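Local coordinates for protein tyrosinase (Burkholderia thailandensis, PDB 5ZRD) that catalyses the copper-dependent oxidation of monophenols to catechols and probably on to quinones, using a pair of copper ions with oxygen bound between them, at residues K444-V449 against E458-H463; S448-N453 against K500-V505; D31-W36 against D146-S151; K48-L53 against R150-P155. All coordinates share one frame; numbering follows the deposited sequence.

Contact 1 of 4, residues K444-V449 against E458-H463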
loop_
_atom_site.group_PDB
_atom_site.type_symbol
_atom_site.label_atom_id
_atom_site.label_comp_id
_atom_site.label_asym_id
_atom_site.label_seq_id
_atom_site.Cartn_x
_atom_site.Cartn_y
_atom_site.Cartn_z
ATOM N N LYS A 444 -16.634 31.755 -16.386
ATOM C CA LYS A 444 -17.415 32.773 -17.093
ATOM C C LYS A 444 -16.500 33.382 -18.155
ATOM O O LYS A 444 -15.371 33.727 -17.845
ATOM C CB LYS A 444 -17.915 33.836 -16.115
ATOM C CG LYS A 444 -19.138 33.442 -15.303
ATOM C CD LYS A 444 -19.655 34.564 -14.457
ATOM C CE LYS A 444 -20.886 35.217 -15.044
ATOM N NZ LYS A 444 -21.409 36.286 -14.161
ATOM N N ALA A 445 -16.917 33.403 -19.413
ATOM C CA ALA A 445 -16.009 33.831 -20.483
ATOM C C ALA A 445 -16.438 35.208 -20.990
ATOM O O ALA A 445 -17.628 35.480 -21.106
ATOM C CB ALA A 445 -15.968 32.807 -21.590
ATOM N N TYR A 446 -15.448 36.054 -21.275
ATOM C CA TYR A 446 -15.657 37.405 -21.785
ATOM C C TYR A 446 -14.740 37.683 -22.983
ATOM O O TYR A 446 -13.611 37.187 -23.091
ATOM C CB TYR A 446 -15.381 38.448 -20.696
ATOM C CG TYR A 446 -16.285 38.322 -19.508
ATOM C CD1 TYR A 446 -17.509 38.959 -19.463
ATOM C CD2 TYR A 446 -15.949 37.504 -18.447
ATOM C CE1 TYR A 446 -18.363 38.827 -18.373
ATOM C CE2 TYR A 446 -16.788 37.355 -17.352
ATOM C CZ TYR A 446 -18.001 38.016 -17.311
ATOM O OH TYR A 446 -18.831 37.859 -16.236
ATOM N N ALA A 447 -15.231 38.527 -23.872
ATOM C CA ALA A 447 -14.403 39.096 -24.944
ATOM C C ALA A 447 -14.468 40.635 -24.858
ATOM O O ALA A 447 -15.558 41.247 -24.735
ATOM C CB ALA A 447 -14.860 38.566 -26.294
ATOM N N SER A 448 -13.311 41.272 -24.865
ATOM C CA SER A 448 -13.322 42.728 -24.920
ATOM C C SER A 448 -12.595 43.216 -26.185
ATOM O O SER A 448 -11.551 42.649 -26.593
ATOM C CB SER A 448 -12.754 43.332 -23.673
ATOM O OG SER A 448 -11.393 42.995 -23.560
ATOM N N VAL A 449 -13.209 44.226 -26.818
ATOM C CA VAL A 449 -12.654 44.858 -27.997
ATOM C C VAL A 449 -12.584 46.376 -27.770
ATOM O O VAL A 449 -13.552 47.035 -27.396
ATOM C CB VAL A 449 -13.384 44.465 -29.302
ATOM C CG1 VAL A 449 -14.645 43.644 -29.086
ATOM C CG2 VAL A 449 -13.647 45.651 -30.212
ATOM N N GLU A 458 -17.285 45.142 -23.748
ATOM C CA GLU A 458 -17.181 43.775 -23.216
ATOM C C GLU A 458 -18.335 42.873 -23.691
ATOM O O GLU A 458 -19.504 43.201 -23.549
ATOM C CB GLU A 458 -17.177 43.765 -21.697
ATOM C CG GLU A 458 -16.293 42.661 -21.163
ATOM C CD GLU A 458 -16.385 42.496 -19.662
ATOM O OE1 GLU A 458 -17.554 42.562 -19.135
ATOM O OE2 GLU A 458 -15.293 42.314 -19.031
ATOM N N TYR A 459 -18.004 41.698 -24.217
ATOM C CA TYR A 459 -19.049 40.748 -24.565
ATOM C C TYR A 459 -19.025 39.587 -23.557
ATOM O O TYR A 459 -17.972 38.995 -23.291
ATOM C CB TYR A 459 -18.883 40.332 -26.030
ATOM C CG TYR A 459 -19.088 41.465 -27.005
ATOM C CD1 TYR A 459 -20.348 41.753 -27.500
ATOM C CD2 TYR A 459 -18.031 42.269 -27.400
ATOM C CE1 TYR A 459 -20.548 42.796 -28.387
ATOM C CE2 TYR A 459 -18.216 43.336 -28.261
ATOM C CZ TYR A 459 -19.478 43.593 -28.767
ATOM O OH TYR A 459 -19.670 44.622 -29.642
ATOM N N TYR A 460 -20.184 39.292 -22.973
ATOM C CA TYR A 460 -20.326 38.157 -22.078
ATOM C C TYR A 460 -20.654 36.934 -22.925
ATOM O O TYR A 460 -21.669 36.939 -23.576
ATOM C CB TYR A 460 -21.372 38.425 -20.987
ATOM C CG TYR A 460 -21.576 37.245 -20.072
ATOM C CD1 TYR A 460 -20.496 36.550 -19.546
ATOM C CD2 TYR A 460 -22.852 36.769 -19.806
ATOM C CE1 TYR A 460 -20.684 35.429 -18.756
ATOM C CE2 TYR A 460 -23.058 35.670 -18.991
ATOM C CZ TYR A 460 -21.970 34.984 -18.479
ATOM O OH TYR A 460 -22.199 33.904 -17.673
ATOM N N LEU A 461 -19.781 35.923 -22.941
ATOM C CA LEU A 461 -19.976 34.742 -23.845
ATOM C C LEU A 461 -20.732 33.594 -23.160
ATOM O O LEU A 461 -21.216 32.700 -23.839
ATOM C CB LEU A 461 -18.598 34.270 -24.276
ATOM C CG LEU A 461 -17.707 35.349 -24.901
ATOM C CD1 LEU A 461 -16.388 34.756 -25.356
ATOM C CD2 LEU A 461 -18.411 36.024 -26.068
ATOM N N GLY A 462 -20.786 33.591 -21.825
ATOM C CA GLY A 462 -21.557 32.607 -21.083
ATOM C C GLY A 462 -20.802 32.025 -19.894
ATOM O O GLY A 462 -19.711 32.490 -19.567
ATOM N N HIS A 463 -21.442 31.037 -19.232
ATOM C CA HIS A 463 -20.911 30.332 -18.065
ATOM C C HIS A 463 -20.817 28.810 -18.331
ATOM O O HIS A 463 -21.440 28.256 -19.222
ATOM C CB HIS A 463 -21.766 30.619 -16.837
ATOM C CG HIS A 463 -23.108 29.954 -16.887
ATOM N ND1 HIS A 463 -24.236 30.592 -17.356
ATOM C CD2 HIS A 463 -23.492 28.699 -16.572
ATOM C CE1 HIS A 463 -25.266 29.764 -17.297
ATOM N NE2 HIS A 463 -24.835 28.596 -16.828
#
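Y446 sets its ring obliquely beside that of Y460 across an antiparallel pair of strands, centroids 5.1 Å apart and CE1 of Y446 reaching CD1 of Y460 at 3.3 Å. Y446 keeps CG beside its backbone N (chi1 -61°) while Y460 swings CG anti to its own (chi1 178°), which brings the rings together across the strands. At the hydroxyl end of the Y460 ring, K444 CE lies 3.2 Å from Y460 OH. Y289, whose OH bonds to Y460 OH and whose carbonyl takes K444 NZ, holds both tips. The E458 carboxylate crosses the Y446 ring obliquely, OE1 3.6 Å from CD1, and is held in a salt bridge by R504. A445, A447 and Y459 point to the face opposite Y446 and Y460, and L461 leans toward the partner strand, CB 4.0 Å from A445 CB. The backbone bonds are short and straight: Y459 N to A447 O is 2.5 Å, nearly along the C=O axis, and A447 N to Y459 O returns at 2.8 Å. Farther along the strand the H463 ring leads away, ND1 to Y289 OH and NE2 to D279 OD2. The hairpin of strands 441-450 and 456-466 thus forms one edge of the mixed sheet, with strand 502-509 on the far side of 441-450.

Contact 2 of 4, residues S448-N453 against K500-V505; sequences SVTDAN and KAKFRV
In the mixed sheet that carries the hairpin of strands 441-450 and 456-466, strand 441-450 pairs antiparallel with strand 502-509, and where that pairing begins the side chain of K502 bends back over the neighbouring strand. Its CB, with CG beside the backbone N (chi1 -68°), lies 3.8 Å from S448 O. The chain then kinks at chi2 (138°), chi3 and chi4, which turns its tip back along strand 441-450, though the residue stays exposed. CE comes within 3.5 Å of S448 O, and NZ ends at T450, donating to OG1 at 2.9 Å. A second, weak bond from the same NZ goes to S448 O. T450 OG1 is held as well by T456 OG1 of the hairpin's other strand, so the ammonium group joins a polar cluster at the sheet's end.

S448 and K502 themselves form a hydrogen-bonded antiparallel pair. S448 N gives to K502 O at 2.9 Å and K502 N gives to S448 O, both close to straight and both lying in the plane of the accepting carbonyl. S448 O therefore accepts from the K502 backbone and, weakly, from its side chain, and the CA-H of A501 also points at it. V449 CB passes 4.0 Å from K500 O. Past T450 the chain leaves the sheet in a surface turn, where D451 OD1 accepts from K455 N and, weakly, from N453 N. The S448 hydroxyl sits between its own backbone N and carbonyl carbon, which leaves OG 3.5 Å from K502 O.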
loop_
_atom_site.group_PDB
_atom_site.type_symbol
_atom_site.label_atom_id
_atom_site.label_comp_id
_atom_site.label_asym_id
_atom_site.label_seq_id
_atom_site.Cartn_x
_atom_site.Cartn_y
_atom_site.Cartn_z
ATOM N N SER A 448 -13.311 41.272 -24.865
ATOM C CA SER A 448 -13.322 42.728 -24.920
ATOM C C SER A 448 -12.595 43.216 -26.185
ATOM O O SER A 448 -11.551 42.649 -26.593
ATOM C CB SER A 448 -12.754 43.332 -23.673
ATOM O OG SER A 448 -11.393 42.995 -23.560
ATOM N N VAL A 449 -13.209 44.226 -26.818
ATOM C CA VAL A 449 -12.654 44.858 -27.997
ATOM C C VAL A 449 -12.584 46.376 -27.770
ATOM O O VAL A 449 -13.552 47.035 -27.396
ATOM C CB VAL A 449 -13.384 44.465 -29.302
ATOM C CG1 VAL A 449 -14.645 43.644 -29.086
ATOM C CG2 VAL A 449 -13.647 45.651 -30.212
ATOM N N THR A 450 -11.378 46.879 -27.988
ATOM C CA THR A 450 -11.020 48.269 -27.898
ATOM C C THR A 450 -10.995 48.846 -29.318
ATOM O O THR A 450 -10.101 48.518 -30.081
ATOM C CB THR A 450 -9.658 48.381 -27.208
ATOM O OG1 THR A 450 -9.772 47.686 -25.970
ATOM C CG2 THR A 450 -9.214 49.802 -26.950
ATOM N N ASP A 451 -11.998 49.655 -29.671
ATOM C CA ASP A 451 -12.038 50.397 -30.959
ATOM C C ASP A 451 -10.907 51.472 -31.014
ATOM O O ASP A 451 -9.991 51.475 -30.179
ATOM C CB ASP A 451 -13.445 51.019 -31.196
ATOM C CG ASP A 451 -13.774 52.201 -30.210
ATOM O OD1 ASP A 451 -12.883 52.731 -29.493
ATOM O OD2 ASP A 451 -14.949 52.606 -30.145
ATOM N N ALA A 452 -10.978 52.388 -31.974
ATOM C CA ALA A 452 -9.871 53.340 -32.232
ATOM C C ALA A 452 -9.767 54.403 -31.126
ATOM O O ALA A 452 -8.651 54.794 -30.744
ATOM C CB ALA A 452 -10.069 53.987 -33.582
ATOM N N ASN A 453 -10.916 54.849 -30.606
ATOM C CA ASN A 453 -10.973 55.979 -29.669
ATOM C C ASN A 453 -10.421 55.571 -28.292
ATOM O O ASN A 453 -10.183 56.427 -27.430
ATOM C CB ASN A 453 -12.397 56.533 -29.569
ATOM C CG ASN A 453 -12.948 56.967 -30.914
ATOM O OD1 ASN A 453 -13.996 56.490 -31.348
ATOM N ND2 ASN A 453 -12.238 57.858 -31.591
ATOM N N LYS A 500 -10.516 40.986 -33.262
ATOM C CA LYS A 500 -9.987 42.068 -32.460
ATOM C C LYS A 500 -10.180 41.794 -30.960
ATOM O O LYS A 500 -9.924 42.684 -30.139
ATOM C CB LYS A 500 -10.737 43.361 -32.762
ATOM C CG LYS A 500 -10.894 43.712 -34.230
ATOM C CD LYS A 500 -11.659 45.000 -34.359
ATOM C CE LYS A 500 -12.063 45.356 -35.768
ATOM N NZ LYS A 500 -13.335 46.112 -35.732
ATOM N N ALA A 501 -10.636 40.595 -30.593
ATOM C CA ALA A 501 -11.104 40.339 -29.216
ATOM C C ALA A 501 -9.952 39.863 -28.335
ATOM O O ALA A 501 -9.053 39.129 -28.793
ATOM C CB ALA A 501 -12.224 39.330 -29.221
ATOM N N LYS A 502 -9.954 40.380 -27.103
ATOM C CA LYS A 502 -9.089 39.870 -26.045
ATOM C C LYS A 502 -9.995 39.096 -25.089
ATOM O O LYS A 502 -10.988 39.630 -24.601
ATOM C CB LYS A 502 -8.302 40.996 -25.370
ATOM C CG LYS A 502 -7.251 41.668 -26.262
ATOM C CD LYS A 502 -7.207 43.204 -26.135
ATOM C CE LYS A 502 -8.265 43.934 -26.953
ATOM N NZ LYS A 502 -9.097 44.846 -26.123
ATOM N N PHE A 503 -9.701 37.810 -24.955
ATOM C CA PHE A 503 -10.547 36.909 -24.202
ATOM C C PHE A 503 -10.014 36.772 -22.772
ATOM O O PHE A 503 -8.826 36.815 -22.542
ATOM C CB PHE A 503 -10.636 35.533 -24.872
ATOM C CG PHE A 503 -11.194 35.560 -26.262
ATOM C CD1 PHE A 503 -12.531 35.856 -26.475
ATOM C CD2 PHE A 503 -10.381 35.280 -27.351
ATOM C CE1 PHE A 503 -13.041 35.884 -27.755
ATOM C CE2 PHE A 503 -10.891 35.311 -28.635
ATOM C CZ PHE A 503 -12.222 35.609 -28.835
ATOM N N ARG A 504 -10.929 36.533 -21.836
ATOM C CA ARG A 504 -10.548 36.152 -20.485
ATOM C C ARG A 504 -11.634 35.234 -19.903
ATOM O O ARG A 504 -12.781 35.262 -20.337
ATOM C CB ARG A 504 -10.362 37.412 -19.627
ATOM C CG ARG A 504 -11.669 38.141 -19.380
ATOM C CD ARG A 504 -11.475 39.524 -18.787
ATOM N NE ARG A 504 -11.892 39.518 -17.405
ATOM C CZ ARG A 504 -13.107 39.840 -16.988
ATOM N NH1 ARG A 504 -13.476 39.534 -15.753
ATOM N NH2 ARG A 504 -13.943 40.454 -17.807
ATOM N N VAL A 505 -11.267 34.460 -18.885
ATOM C CA VAL A 505 -12.235 33.686 -18.129
ATOM C C VAL A 505 -12.152 34.140 -16.670
ATOM O O VAL A 505 -11.095 34.259 -16.147
ATOM C CB VAL A 505 -11.978 32.170 -18.228
ATOM C CG1 VAL A 505 -12.188 31.645 -19.627
ATOM C CG2 VAL A 505 -10.592 31.802 -17.732
#

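Contact 3 of 4, residues D31-W36 against D146-S151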
loop_
_atom_site.group_PDB
_atom_site.type_symbol
_atom_site.label_atom_id
_atom_site.label_comp_id
_atom_site.label_asym_id
_atom_site.label_seq_id
_atom_site.Cartn_x
_atom_site.Cartn_y
_atom_site.Cartn_z
ATOM N N ASP A 31 -50.736 15.198 1.085
ATOM C CA ASP A 31 -50.204 13.821 0.968
ATOM C C ASP A 31 -48.677 13.826 0.791
ATOM O O ASP A 31 -47.942 13.032 1.409
ATOM C CB ASP A 31 -50.838 13.079 -0.210
ATOM C CG ASP A 31 -52.309 12.726 0.023
ATOM O OD1 ASP A 31 -52.758 12.602 1.193
ATOM O OD2 ASP A 31 -53.011 12.553 -0.994
ATOM N N LEU A 32 -48.214 14.716 -0.080
ATOM C CA LEU A 32 -46.791 14.849 -0.336
ATOM C C LEU A 32 -46.069 15.207 0.972
ATOM O O LEU A 32 -45.126 14.515 1.348
ATOM C CB LEU A 32 -46.548 15.916 -1.410
ATOM C CG LEU A 32 -45.071 16.111 -1.756
ATOM C CD1 LEU A 32 -44.552 14.929 -2.559
ATOM C CD2 LEU A 32 -44.843 17.427 -2.471
ATOM N N VAL A 33 -46.522 16.259 1.656
ATOM C CA VAL A 33 -45.883 16.671 2.910
ATOM C C VAL A 33 -45.943 15.518 3.917
ATOM O O VAL A 33 -44.931 15.185 4.539
ATOM C CB VAL A 33 -46.480 17.974 3.474
ATOM C CG1 VAL A 33 -46.060 18.200 4.920
ATOM C CG2 VAL A 33 -46.091 19.187 2.632
ATOM N N ARG A 34 -47.106 14.879 4.041
ATOM C CA ARG A 34 -47.270 13.813 5.026
ATOM C C ARG A 34 -46.288 12.687 4.722
ATOM O O ARG A 34 -45.767 12.107 5.640
ATOM C CB ARG A 34 -48.711 13.286 5.061
ATOM C CG ARG A 34 -48.916 12.052 5.940
ATOM C CD ARG A 34 -50.346 11.520 5.929
ATOM N NE ARG A 34 -51.227 12.419 6.657
ATOM C CZ ARG A 34 -52.115 13.244 6.108
ATOM N NH1 ARG A 34 -52.802 14.052 6.900
ATOM N NH2 ARG A 34 -52.320 13.263 4.793
ATOM N N ALA A 35 -46.070 12.380 3.440
ATOM C CA ALA A 35 -45.128 11.311 3.021
ATOM C C ALA A 35 -43.683 11.688 3.371
ATOM O O ALA A 35 -42.875 10.841 3.787
ATOM C CB ALA A 35 -45.262 11.073 1.534
ATOM N N TRP A 36 -43.351 12.962 3.174
ATOM C CA TRP A 36 -42.014 13.431 3.443
ATOM C C TRP A 36 -41.772 13.436 4.963
ATOM O O TRP A 36 -40.677 13.041 5.438
ATOM C CB TRP A 36 -41.800 14.812 2.815
ATOM C CG TRP A 36 -41.257 14.763 1.426
ATOM C CD1 TRP A 36 -41.947 14.785 0.245
ATOM C CD2 TRP A 36 -39.873 14.692 1.077
ATOM N NE1 TRP A 36 -41.081 14.727 -0.815
ATOM C CE2 TRP A 36 -39.806 14.653 -0.331
ATOM C CE3 TRP A 36 -38.696 14.640 1.823
ATOM C CZ2 TRP A 36 -38.595 14.590 -1.000
ATOM C CZ3 TRP A 36 -37.498 14.572 1.163
ATOM C CH2 TRP A 36 -37.456 14.549 -0.228
ATOM N N ASP A 146 -43.076 21.958 11.310
ATOM C CA ASP A 146 -41.929 22.335 10.478
ATOM C C ASP A 146 -42.131 21.711 9.062
ATOM O O ASP A 146 -42.476 20.521 8.937
ATOM C CB ASP A 146 -40.624 21.811 11.115
ATOM C CG ASP A 146 -40.314 22.461 12.492
ATOM O OD1 ASP A 146 -40.865 23.535 12.813
ATOM O OD2 ASP A 146 -39.501 21.903 13.255
ATOM N N ASN A 147 -41.972 22.525 8.022
ATOM C CA ASN A 147 -42.014 22.069 6.647
ATOM C C ASN A 147 -40.862 21.079 6.424
ATOM O O ASN A 147 -39.727 21.466 6.474
ATOM C CB ASN A 147 -41.887 23.260 5.697
ATOM C CG ASN A 147 -41.878 22.874 4.229
ATOM O OD1 ASN A 147 -42.117 21.726 3.886
ATOM N ND2 ASN A 147 -41.603 23.822 3.358
ATOM N N PRO A 148 -41.148 19.794 6.191
ATOM C CA PRO A 148 -40.050 18.859 5.974
ATOM C C PRO A 148 -39.224 19.114 4.698
ATOM O O PRO A 148 -38.151 18.537 4.557
ATOM C CB PRO A 148 -40.748 17.502 5.814
ATOM C CG PRO A 148 -42.025 17.862 5.133
ATOM C CD PRO A 148 -42.405 19.214 5.706
ATOM N N LEU A 149 -39.714 19.966 3.793
ATOM C CA LEU A 149 -39.084 20.200 2.475
ATOM C C LEU A 149 -38.046 21.342 2.519
ATOM O O LEU A 149 -37.234 21.417 1.594
ATOM C CB LEU A 149 -40.177 20.534 1.453
ATOM C CG LEU A 149 -41.413 19.634 1.455
ATOM C CD1 LEU A 149 -42.415 20.092 0.375
ATOM C CD2 LEU A 149 -40.999 18.198 1.236
ATOM N N ARG A 150 -38.042 22.209 3.549
ATOM C CA ARG A 150 -37.114 23.335 3.581
ATOM C C ARG A 150 -35.695 22.876 3.926
ATOM O O ARG A 150 -34.747 23.531 3.533
ATOM C CB ARG A 150 -37.551 24.451 4.533
ATOM C CG ARG A 150 -37.579 24.135 6.021
ATOM C CD ARG A 150 -37.220 25.386 6.824
ATOM N NE ARG A 150 -37.473 26.654 6.116
ATOM C CZ ARG A 150 -36.801 27.801 6.292
ATOM N NH1 ARG A 150 -35.660 27.813 6.958
ATOM N NH2 ARG A 150 -37.293 28.938 5.819
ATOM N N SER A 151 -35.538 21.756 4.610
ATOM C CA SER A 151 -34.227 21.357 5.073
ATOM C C SER A 151 -34.384 20.027 5.790
ATOM O O SER A 151 -35.505 19.507 5.973
ATOM C CB SER A 151 -33.619 22.381 5.982
ATOM O OG SER A 151 -34.521 22.629 7.055
#
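An Asx turn built into a type I beta turn, N147 to R150, presents two apolar side chains to helix 27-41, near the dicopper centre but not part of it. The side-chain carbonyl of N147, OD1, accepts from L149 N at 3.0 Å; the N-H is well aligned (162°), yet it stands well above the amide plane. N147 ND2 is held by the carbonyls of I132 and Q135, which fixes the amide from its other side.

L149 and P148 share the contact, and L149 gives the closest approach. With CG beside its backbone N (chi1 -46°) and the chain extended at chi2, it sends CD2 over one face of the W36 indole, crossing it at about a right angle. CD2 sits 3.4 Å from W36 CG and 3.6 Å from the centroid of the five-membered ring, only 17° off its normal: a CH-pi contact over the pyrrole part. The other methyl, CD1, lies more loosely against V33 CG2.

P148 packs beside it, CG meeting W36 CB at 3.8 Å and CD meeting V33 CG1 at 3.9 Å, so the proline ring fits between the two side chains, one helical turn apart. No hydrogen bond crosses between the segments. Outside them, P148 O is taken by Q40 NE2 farther along the helix, and L149 O by R179. F318 of helix 315-334, which also carries the copper ligand H320, touches both W36 and L149. This is apolar helix-to-turn packing behind the helical copper-binding core of the tyrosinase family, with an Asx-stabilised type I turn supplying the loop side.

Contact 4 of 4, residues K48-L53 against R150-P155; sequences KSFFAL and RSFVLP
The tight part is a T-shaped pair: F50 drives its ring edge straight onto the face of F152. The planes stand at 86° with centroids 4.7 Å apart, and CD2 of F50 lies over the centre of the F152 ring, 3.6 Å from its CG. Both side chains put CG anti to the backbone N, F50 at -176° and F152 at 170°, and run past each other in opposite directions. F50 is buried further by W36, I39 and L101.

Toward the partly exposed side the packing loosens around F51. Its CB touches the rim of F152 at CZ, 4.1 Å away, and also P155 CG. L154 CD2 comes in at the edge of the F51 ring, 3.9 Å from CE1, and P155 lies obliquely beside it with CD 3.7 Å from CD1. At the start of the helix S49 is the N-cap, its OG accepting a weak bond from A52 N and also bonded to D46 O.

The segments share no hydrogen bond, so helix 50-57, which ends on the copper ligand H57, meets the 150-155 loop through carbon alone: the phenyl edge of F50, slightly positive, probably finds a favourable partner in the electron-rich face of F152.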
loop_
_atom_site.group_PDB
_atom_site.type_symbol
_atom_site.label_atom_id
_atom_site.label_comp_id
_atom_site.label_asym_id
_atom_site.label_seq_id
_atom_site.Cartn_x
_atom_site.Cartn_y
_atom_site.Cartn_z
ATOM N N LYS A 48 -35.385 2.803 3.402
ATOM C CA LYS A 48 -36.353 3.767 2.900
ATOM C C LYS A 48 -36.418 5.062 3.746
ATOM O O LYS A 48 -37.218 5.950 3.439
ATOM C CB LYS A 48 -37.737 3.114 2.892
ATOM C CG LYS A 48 -37.855 1.815 2.104
ATOM C CD LYS A 48 -39.315 1.442 1.905
ATOM C CE LYS A 48 -39.559 0.394 0.841
ATOM N NZ LYS A 48 -39.767 -0.936 1.461
ATOM N N SER A 49 -35.669 5.187 4.835
ATOM C CA SER A 49 -35.589 6.501 5.528
ATOM C C SER A 49 -34.981 7.544 4.594
ATOM O O SER A 49 -34.158 7.228 3.746
ATOM C CB SER A 49 -34.748 6.427 6.777
ATOM O OG SER A 49 -33.431 5.949 6.495
ATOM N N PHE A 50 -35.309 8.798 4.818
ATOM C CA PHE A 50 -34.705 9.835 4.019
ATOM C C PHE A 50 -33.182 9.849 4.210
ATOM O O PHE A 50 -32.464 10.210 3.300
ATOM C CB PHE A 50 -35.304 11.196 4.343
ATOM C CG PHE A 50 -34.757 12.273 3.444
ATOM C CD1 PHE A 50 -34.898 12.178 2.068
ATOM C CD2 PHE A 50 -34.098 13.374 3.967
ATOM C CE1 PHE A 50 -34.376 13.147 1.234
ATOM C CE2 PHE A 50 -33.597 14.358 3.130
ATOM C CZ PHE A 50 -33.748 14.248 1.767
ATOM N N PHE A 51 -32.689 9.476 5.388
ATOM C CA PHE A 51 -31.265 9.611 5.654
ATOM C C PHE A 51 -30.460 8.598 4.836
ATOM O O PHE A 51 -29.380 8.886 4.335
ATOM C CB PHE A 51 -30.950 9.413 7.139
ATOM C CG PHE A 51 -29.477 9.446 7.450
ATOM C CD1 PHE A 51 -28.803 10.655 7.561
ATOM C CD2 PHE A 51 -28.771 8.273 7.628
ATOM C CE1 PHE A 51 -27.442 10.689 7.836
ATOM C CE2 PHE A 51 -27.415 8.308 7.920
ATOM C CZ PHE A 51 -26.749 9.513 8.006
ATOM N N ALA A 52 -30.998 7.397 4.747
ATOM C CA ALA A 52 -30.375 6.344 3.989
ATOM C C ALA A 52 -30.360 6.717 2.497
ATOM O O ALA A 52 -29.320 6.595 1.849
ATOM C CB ALA A 52 -31.126 5.053 4.236
ATOM N N LEU A 53 -31.529 7.156 2.004
ATOM C CA LEU A 53 -31.799 7.523 0.598
ATOM C C LEU A 53 -30.887 8.683 0.207
ATOM O O LEU A 53 -30.184 8.557 -0.773
ATOM C CB LEU A 53 -33.268 7.921 0.405
ATOM C CG LEU A 53 -34.278 6.776 0.284
ATOM C CD1 LEU A 53 -35.706 7.304 0.424
ATOM C CD2 LEU A 53 -34.121 6.050 -1.049
ATOM N N ARG A 150 -38.042 22.209 3.549
ATOM C CA ARG A 150 -37.114 23.335 3.581
ATOM C C ARG A 150 -35.695 22.876 3.926
ATOM O O ARG A 150 -34.747 23.531 3.533
ATOM C CB ARG A 150 -37.551 24.451 4.533
ATOM C CG ARG A 150 -37.579 24.135 6.021
ATOM C CD ARG A 150 -37.220 25.386 6.824
ATOM N NE ARG A 150 -37.473 26.654 6.116
ATOM C CZ ARG A 150 -36.801 27.801 6.292
ATOM N NH1 ARG A 150 -35.660 27.813 6.958
ATOM N NH2 ARG A 150 -37.293 28.938 5.819
ATOM N N SER A 151 -35.538 21.756 4.610
ATOM C CA SER A 151 -34.227 21.357 5.073
ATOM C C SER A 151 -34.384 20.027 5.790
ATOM O O SER A 151 -35.505 19.507 5.973
ATOM C CB SER A 151 -33.619 22.381 5.982
ATOM O OG SER A 151 -34.521 22.629 7.055
ATOM N N PHE A 152 -33.273 19.480 6.200
ATOM C CA PHE A 152 -33.332 18.200 6.910
ATOM C C PHE A 152 -32.220 18.187 7.947
ATOM O O PHE A 152 -31.140 18.695 7.707
ATOM C CB PHE A 152 -33.228 17.043 5.924
ATOM C CG PHE A 152 -33.028 15.669 6.510
ATOM C CD1 PHE A 152 -34.067 15.019 7.159
ATOM C CD2 PHE A 152 -31.835 14.991 6.324
ATOM C CE1 PHE A 152 -33.908 13.737 7.649
ATOM C CE2 PHE A 152 -31.684 13.700 6.797
ATOM C CZ PHE A 152 -32.714 13.077 7.464
ATOM N N VAL A 153 -32.582 17.687 9.110
ATOM C CA VAL A 153 -31.735 17.607 10.274
ATOM C C VAL A 153 -31.221 16.169 10.297
ATOM O O VAL A 153 -31.998 15.229 10.206
ATOM C CB VAL A 153 -32.530 17.939 11.565
ATOM C CG1 VAL A 153 -31.663 17.872 12.810
ATOM C CG2 VAL A 153 -33.229 19.299 11.499
ATOM N N LEU A 154 -29.933 15.992 10.434
ATOM C CA LEU A 154 -29.359 14.680 10.378
ATOM C C LEU A 154 -29.677 13.937 11.686
ATOM O O LEU A 154 -29.442 14.480 12.745
ATOM C CB LEU A 154 -27.854 14.844 10.174
ATOM C CG LEU A 154 -27.422 15.425 8.826
ATOM C CD1 LEU A 154 -25.909 15.564 8.759
ATOM C CD2 LEU A 154 -27.918 14.556 7.685
ATOM N N PRO A 155 -30.219 12.700 11.608
ATOM C CA PRO A 155 -30.499 11.903 12.832
ATOM C C PRO A 155 -29.252 11.298 13.501
ATOM O O PRO A 155 -29.270 11.019 14.696
ATOM C CB PRO A 155 -31.388 10.753 12.336
ATOM C CG PRO A 155 -30.948 10.562 10.906
ATOM C CD PRO A 155 -30.732 11.981 10.421
#

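How the contacts relate
From the N terminus, helix 27-41 comes first and helix 50-57 follows it; both are met by the loop beyond strand 143-146. Contact 3 closes the longer span, 31-36 to 146-151, and contact 4 a slightly shorter one, 48-53 to 150-155, shifted later at both ends, so the two cross rather than nest. They share R150 and S151 and touch where W36 meets F50. Much later, contact 1 closes the short hairpin and contact 2 brings strand 502-509 to the hairpin's first strand; the two start from the same stretch and share S448 and V449. The two pairs lie on opposite sides of the chain's centre, contacts 1 and 3 about 42 Å apart between centres.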